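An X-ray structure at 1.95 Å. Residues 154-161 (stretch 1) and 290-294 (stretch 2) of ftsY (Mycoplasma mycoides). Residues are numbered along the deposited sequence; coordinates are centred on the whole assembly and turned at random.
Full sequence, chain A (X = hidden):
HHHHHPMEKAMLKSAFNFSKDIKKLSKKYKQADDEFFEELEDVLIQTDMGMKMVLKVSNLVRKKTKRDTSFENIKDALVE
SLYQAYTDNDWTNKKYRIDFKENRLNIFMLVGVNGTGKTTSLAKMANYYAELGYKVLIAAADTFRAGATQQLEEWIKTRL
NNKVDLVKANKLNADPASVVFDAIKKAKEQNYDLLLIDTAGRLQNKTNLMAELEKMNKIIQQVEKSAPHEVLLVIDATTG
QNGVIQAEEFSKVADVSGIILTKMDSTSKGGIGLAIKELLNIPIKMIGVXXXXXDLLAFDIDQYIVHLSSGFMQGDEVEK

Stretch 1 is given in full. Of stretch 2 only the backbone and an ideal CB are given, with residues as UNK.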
ATOM      1  N   GLU A 154     -21.535   8.577   3.320  1.00 39.99           N
ATOM      2  CA  GLU A 154     -21.928   8.202   1.963  1.00 43.09           C
ATOM      3  C   GLU A 154     -21.673   6.721   1.769  1.00 44.27           C
ATOM      4  O   GLU A 154     -22.628   5.954   1.651  1.00 44.77           O
ATOM      5  CB  GLU A 154     -21.151   8.998   0.909  1.00 43.25           C
ATOM      6  CG  GLU A 154     -21.721   8.889  -0.534  1.00 47.12           C
ATOM      7  CD  GLU A 154     -20.676   9.181  -1.633  1.00 52.19           C
ATOM      8  OE1 GLU A 154     -19.687   9.912  -1.356  1.00 54.38           O
ATOM      9  OE2 GLU A 154     -20.847   8.674  -2.782  1.00 53.26           O
ATOM     10  N   TRP A 155     -20.388   6.335   1.780  1.00 45.53           N
ATOM     11  CA  TRP A 155     -19.958   4.953   1.546  1.00 46.99           C
ATOM     12  C   TRP A 155     -20.728   3.947   2.409  1.00 47.52           C
ATOM     13  O   TRP A 155     -21.000   2.827   1.959  1.00 47.69           O
ATOM     14  CB  TRP A 155     -18.462   4.784   1.836  1.00 47.50           C
ATOM     15  CG  TRP A 155     -17.496   5.305   0.802  1.00 49.44           C
ATOM     16  CD1 TRP A 155     -16.917   6.532   0.782  1.00 51.66           C
ATOM     17  CD2 TRP A 155     -16.950   4.587  -0.316  1.00 50.80           C
ATOM     18  NE1 TRP A 155     -16.058   6.640  -0.285  1.00 51.77           N
ATOM     19  CE2 TRP A 155     -16.062   5.462  -0.979  1.00 50.94           C
ATOM     20  CE3 TRP A 155     -17.131   3.293  -0.826  1.00 51.21           C
ATOM     21  CZ2 TRP A 155     -15.354   5.092  -2.131  1.00 51.55           C
ATOM     22  CZ3 TRP A 155     -16.423   2.926  -1.980  1.00 51.63           C
ATOM     23  CH2 TRP A 155     -15.545   3.825  -2.614  1.00 50.65           C
ATOM     24  N   ILE A 156     -21.054   4.350   3.643  1.00 47.90           N
ATOM     25  CA  ILE A 156     -21.793   3.525   4.602  1.00 48.70           C
ATOM     26  C   ILE A 156     -23.178   3.176   4.062  1.00 49.48           C
ATOM     27  O   ILE A 156     -23.540   1.999   3.961  1.00 49.70           O
ATOM     28  CB  ILE A 156     -21.957   4.243   5.977  1.00 48.72           C
ATOM     29  CG1 ILE A 156     -20.627   4.297   6.749  1.00 48.74           C
ATOM     30  CG2 ILE A 156     -23.076   3.598   6.819  1.00 48.58           C
ATOM     31  CD1 ILE A 156     -20.253   3.037   7.488  1.00 48.41           C
ATOM     32  N   LYS A 157     -23.961   4.198   3.733  1.00 50.32           N
ATOM     33  CA  LYS A 157     -25.289   3.946   3.207  1.00 51.31           C
ATOM     34  C   LYS A 157     -25.362   4.286   1.735  1.00 51.48           C
ATOM     35  O   LYS A 157     -26.013   5.254   1.330  1.00 51.99           O
ATOM     36  CB  LYS A 157     -26.359   4.623   4.075  1.00 51.57           C
ATOM     37  CG  LYS A 157     -27.072   3.608   4.986  1.00 52.72           C
ATOM     38  CD  LYS A 157     -28.482   4.065   5.324  1.00 54.62           C
ATOM     39  CE  LYS A 157     -29.376   2.870   5.628  1.00 55.55           C
ATOM     40  NZ  LYS A 157     -30.362   3.170   6.696  1.00 56.12           N
ATOM     41  N   THR A 158     -24.661   3.454   0.962  1.00 51.51           N
ATOM     42  CA  THR A 158     -24.544   3.562  -0.487  1.00 51.50           C
ATOM     43  C   THR A 158     -23.719   2.389  -1.044  1.00 51.39           C
ATOM     44  O   THR A 158     -24.059   1.860  -2.103  1.00 52.01           O
ATOM     45  CB  THR A 158     -24.041   4.972  -0.970  1.00 51.50           C
ATOM     46  OG1 THR A 158     -24.865   5.437  -2.043  1.00 52.24           O
ATOM     47  CG2 THR A 158     -22.588   4.963  -1.429  1.00 52.02           C
ATOM     48  N   ARG A 159     -22.676   1.947  -0.328  1.00 50.90           N
ATOM     49  CA  ARG A 159     -21.752   0.937  -0.881  1.00 50.30           C
ATOM     50  C   ARG A 159     -21.223  -0.127   0.079  1.00 49.64           C
ATOM     51  O   ARG A 159     -20.755  -1.166  -0.360  1.00 49.84           O
ATOM     52  CB  ARG A 159     -20.574   1.618  -1.605  1.00 50.68           C
ATOM     53  CG  ARG A 159     -20.970   2.292  -2.910  1.00 51.30           C
ATOM     54  CD  ARG A 159     -20.008   3.408  -3.280  1.00 53.18           C
ATOM     55  NE  ARG A 159     -19.132   2.999  -4.376  1.00 54.99           N
ATOM     56  CZ  ARG A 159     -18.352   3.822  -5.071  1.00 55.13           C
ATOM     57  NH1 ARG A 159     -18.308   5.134  -4.792  1.00 53.88           N
ATOM     58  NH2 ARG A 159     -17.605   3.320  -6.050  1.00 56.15           N
ATOM     59  N   LEU A 160     -21.288   0.122   1.380  1.00 48.70           N
ATOM     60  CA  LEU A 160     -20.660  -0.777   2.341  1.00 47.97           C
ATOM     61  C   LEU A 160     -21.610  -1.842   2.871  1.00 47.61           C
ATOM     62  O   LEU A 160     -22.790  -1.597   3.068  1.00 47.51           O
ATOM     63  CB  LEU A 160     -20.060   0.003   3.515  1.00 47.87           C
ATOM     64  CG  LEU A 160     -18.819   0.889   3.319  1.00 47.88           C
ATOM     65  CD1 LEU A 160     -18.432   1.543   4.625  1.00 46.80           C
ATOM     66  CD2 LEU A 160     -17.656   0.082   2.808  1.00 49.45           C
ATOM     67  N   ASN A 161     -21.062  -3.026   3.102  1.00 47.03           N
ATOM     68  CA  ASN A 161     -21.741  -4.111   3.796  1.00 46.56           C
ATOM     69  C   ASN A 161     -22.448  -3.682   5.107  1.00 45.93           C
ATOM     70  O   ASN A 161     -22.011  -2.756   5.787  1.00 45.92           O
ATOM     71  CB  ASN A 161     -20.683  -5.166   4.079  1.00 46.96           C
ATOM     72  CG  ASN A 161     -21.267  -6.511   4.356  1.00 47.46           C
ATOM     73  OD1 ASN A 161     -21.515  -7.299   3.423  1.00 47.52           O
ATOM     74  ND2 ASN A 161     -21.494  -6.807   5.642  1.00 46.36           N
ATOM     75  N   UNK A 290      -8.534  -0.653  -8.332  1.00 29.60           N
ATOM     76  CA  UNK A 290      -9.551   0.086  -9.071  1.00 29.35           C
ATOM     77  C   UNK A 290     -10.433   0.964  -8.190  1.00 30.36           C
ATOM     78  O   UNK A 290     -10.123   1.190  -7.014  1.00 28.82           O
ATOM     79  CB  UNK A 290     -10.432  -0.896  -9.846  1.00 29.35           C
ATOM     80  N   UNK A 291     -11.528   1.479  -8.784  1.00 29.99           N
ATOM     81  CA  UNK A 291     -12.369   2.454  -8.131  1.00 31.85           C
ATOM     82  C   UNK A 291     -13.559   1.841  -7.363  1.00 31.29           C
ATOM     83  O   UNK A 291     -14.164   2.531  -6.557  1.00 32.02           O
ATOM     84  CB  UNK A 291     -12.886   3.441  -9.179  1.00 31.85           C
ATOM     85  N   UNK A 292     -13.907   0.577  -7.615  1.00 30.99           N
ATOM     86  CA  UNK A 292     -15.032  -0.052  -6.882  1.00 30.17           C
ATOM     87  C   UNK A 292     -14.680  -0.392  -5.438  1.00 29.34           C
ATOM     88  O   UNK A 292     -13.507  -0.586  -5.074  1.00 28.59           O
ATOM     89  CB  UNK A 292     -15.479  -1.327  -7.601  1.00 30.17           C
ATOM     90  N   UNK A 293     -15.711  -0.501  -4.610  1.00 27.57           N
ATOM     91  CA  UNK A 293     -15.496  -0.707  -3.182  1.00 26.41           C
ATOM     92  C   UNK A 293     -14.717  -1.987  -2.853  1.00 25.27           C
ATOM     93  O   UNK A 293     -14.090  -2.090  -1.796  1.00 26.15           O
ATOM     94  CB  UNK A 293     -16.848  -0.740  -2.467  1.00 26.41           C
ATOM     95  N   UNK A 294     -14.749  -2.960  -3.760  1.00 24.76           N
ATOM     96  CA  UNK A 294     -14.101  -4.247  -3.546  1.00 24.52           C
ATOM     97  C   UNK A 294     -12.755  -4.342  -4.288  1.00 23.42           C
ATOM     98  O   UNK A 294     -12.141  -5.402  -4.337  1.00 22.17           O
ATOM     99  CB  UNK A 294     -15.030  -5.376  -3.997  1.00 24.52           C
TER

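Stretch 1 is the end of a helix and the loop that follows it. The turn is held by the carbonyl of Trp155, whose O accepts a hydrogen bond from Arg159 N at 3.0 Å and a weak one from Leu160 N at 2.8 Å. Three side chains reach stretch 2: the indole of Trp155, the long arm of Arg159 and the end of Leu160. Stretch 2 has no regular helix or strand.

Position 290 lies beyond the reach of stretch 1. Nothing of that stretch comes within 5.5 Å of the ideal CB, so contact here sets no limit on size or charge. The backbone says more. Its phi/psi of 174/-169 is fully extended, a shape that glycine takes easily, although other residues are not strictly excluded. The deposited residue is Gly290, and it makes no contact with stretch 1.

Position 291 points its CA-to-CB bond sideways, and its ideal CB is also clear of stretch 1. The space is open, so polar or charged residues of several kinds would suit. What stretch 1 meets here is the carbonyl. Its O lies 4.4 Å from CH2 of Trp155, at the edge of the ring and near its plane, and 3.6 Å from NH2 of Arg159. The latter is too long to be counted as a hydrogen bond, but the carbonyl still offers the positive guanidinium a favourable electrostatic neighbour. Any residue would supply this oxygen. The deposited residue is Glu291, with chi1 in p, and its side chain comes no nearer to stretch 1 than 5.5 Å.

Position 292 directs CA-to-CB away from stretch 1. Because CA-to-CB points away, stretch 1 puts no limit on length, and a long polar chain would suit. The ideal CB is 5.3 Å from NH2 of Arg159, so a negative chain that curled back could also be favoured. The choice is wide. The deposited residue is Lys292, which turns to its neighbour instead: its NZ forms a salt bridge with OE2 of Glu291 at 2.8 Å. Its own backbone passes close to stretch 1, with CA 4.3 Å from NH2 of Arg159.

Position 293 is the centre of the contact. CA-to-CB points toward stretch 1, and the ideal CB is 3.7 Å from CZ3 of Trp155, 4.5 Å from O of Arg159 and 5.4 Å from CD2 of Leu160. An indole and a leucine methyl offer an apolar site, and the short distance to the ring favours a compact side chain. Valine, alanine, threonine or isoleucine would be reasonable. The deposited residue is Val293, with chi1 in p. Its CG2 packs 3.5 Å from CZ3 of Trp155 and 3.9 Å from CD2 of Leu160. Its CG1 lies 3.9 Å from O of Arg159. No residue of stretch 2 has more area covered by stretch 1.

Position 294 has passed the contact, and its ideal CB has no neighbour in stretch 1 within 5.5 Å. Many residues would fit. The deposited one is Asp294, which does not touch stretch 1.

Stretch 2 290-294: GEKVD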
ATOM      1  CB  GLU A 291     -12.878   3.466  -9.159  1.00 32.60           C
ATOM      2  CG  GLU A 291     -13.739   2.814 -10.229  1.00 36.82           C
ATOM      3  CD  GLU A 291     -14.478   3.800 -11.101  1.00 42.42           C
ATOM      4  OE1 GLU A 291     -13.802   4.643 -11.740  1.00 44.10           O
ATOM      5  OE2 GLU A 291     -15.733   3.710 -11.155  1.00 43.44           O
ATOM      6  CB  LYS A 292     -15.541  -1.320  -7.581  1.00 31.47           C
ATOM      7  CG  LYS A 292     -15.761  -1.193  -9.091  1.00 34.51           C
ATOM      8  CD  LYS A 292     -16.996  -0.376  -9.396  1.00 39.12           C
ATOM      9  CE  LYS A 292     -17.058  -0.069 -10.878  1.00 41.61           C
ATOM     10  NZ  LYS A 292     -16.027   0.970 -11.233  1.00 45.44           N
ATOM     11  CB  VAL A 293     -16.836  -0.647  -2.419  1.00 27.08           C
ATOM     12  CG1 VAL A 293     -17.682  -1.898  -2.716  1.00 24.48           C
ATOM     13  CG2 VAL A 293     -16.591  -0.399  -0.919  1.00 26.31           C
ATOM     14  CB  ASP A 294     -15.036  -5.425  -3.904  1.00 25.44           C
ATOM     15  CG  ASP A 294     -15.746  -5.236  -5.238  1.00 27.95           C
ATOM     16  OD1 ASP A 294     -16.167  -4.104  -5.564  1.00 32.10           O
ATOM     17  OD2 ASP A 294     -15.905  -6.240  -5.958  1.00 34.71           O
TER
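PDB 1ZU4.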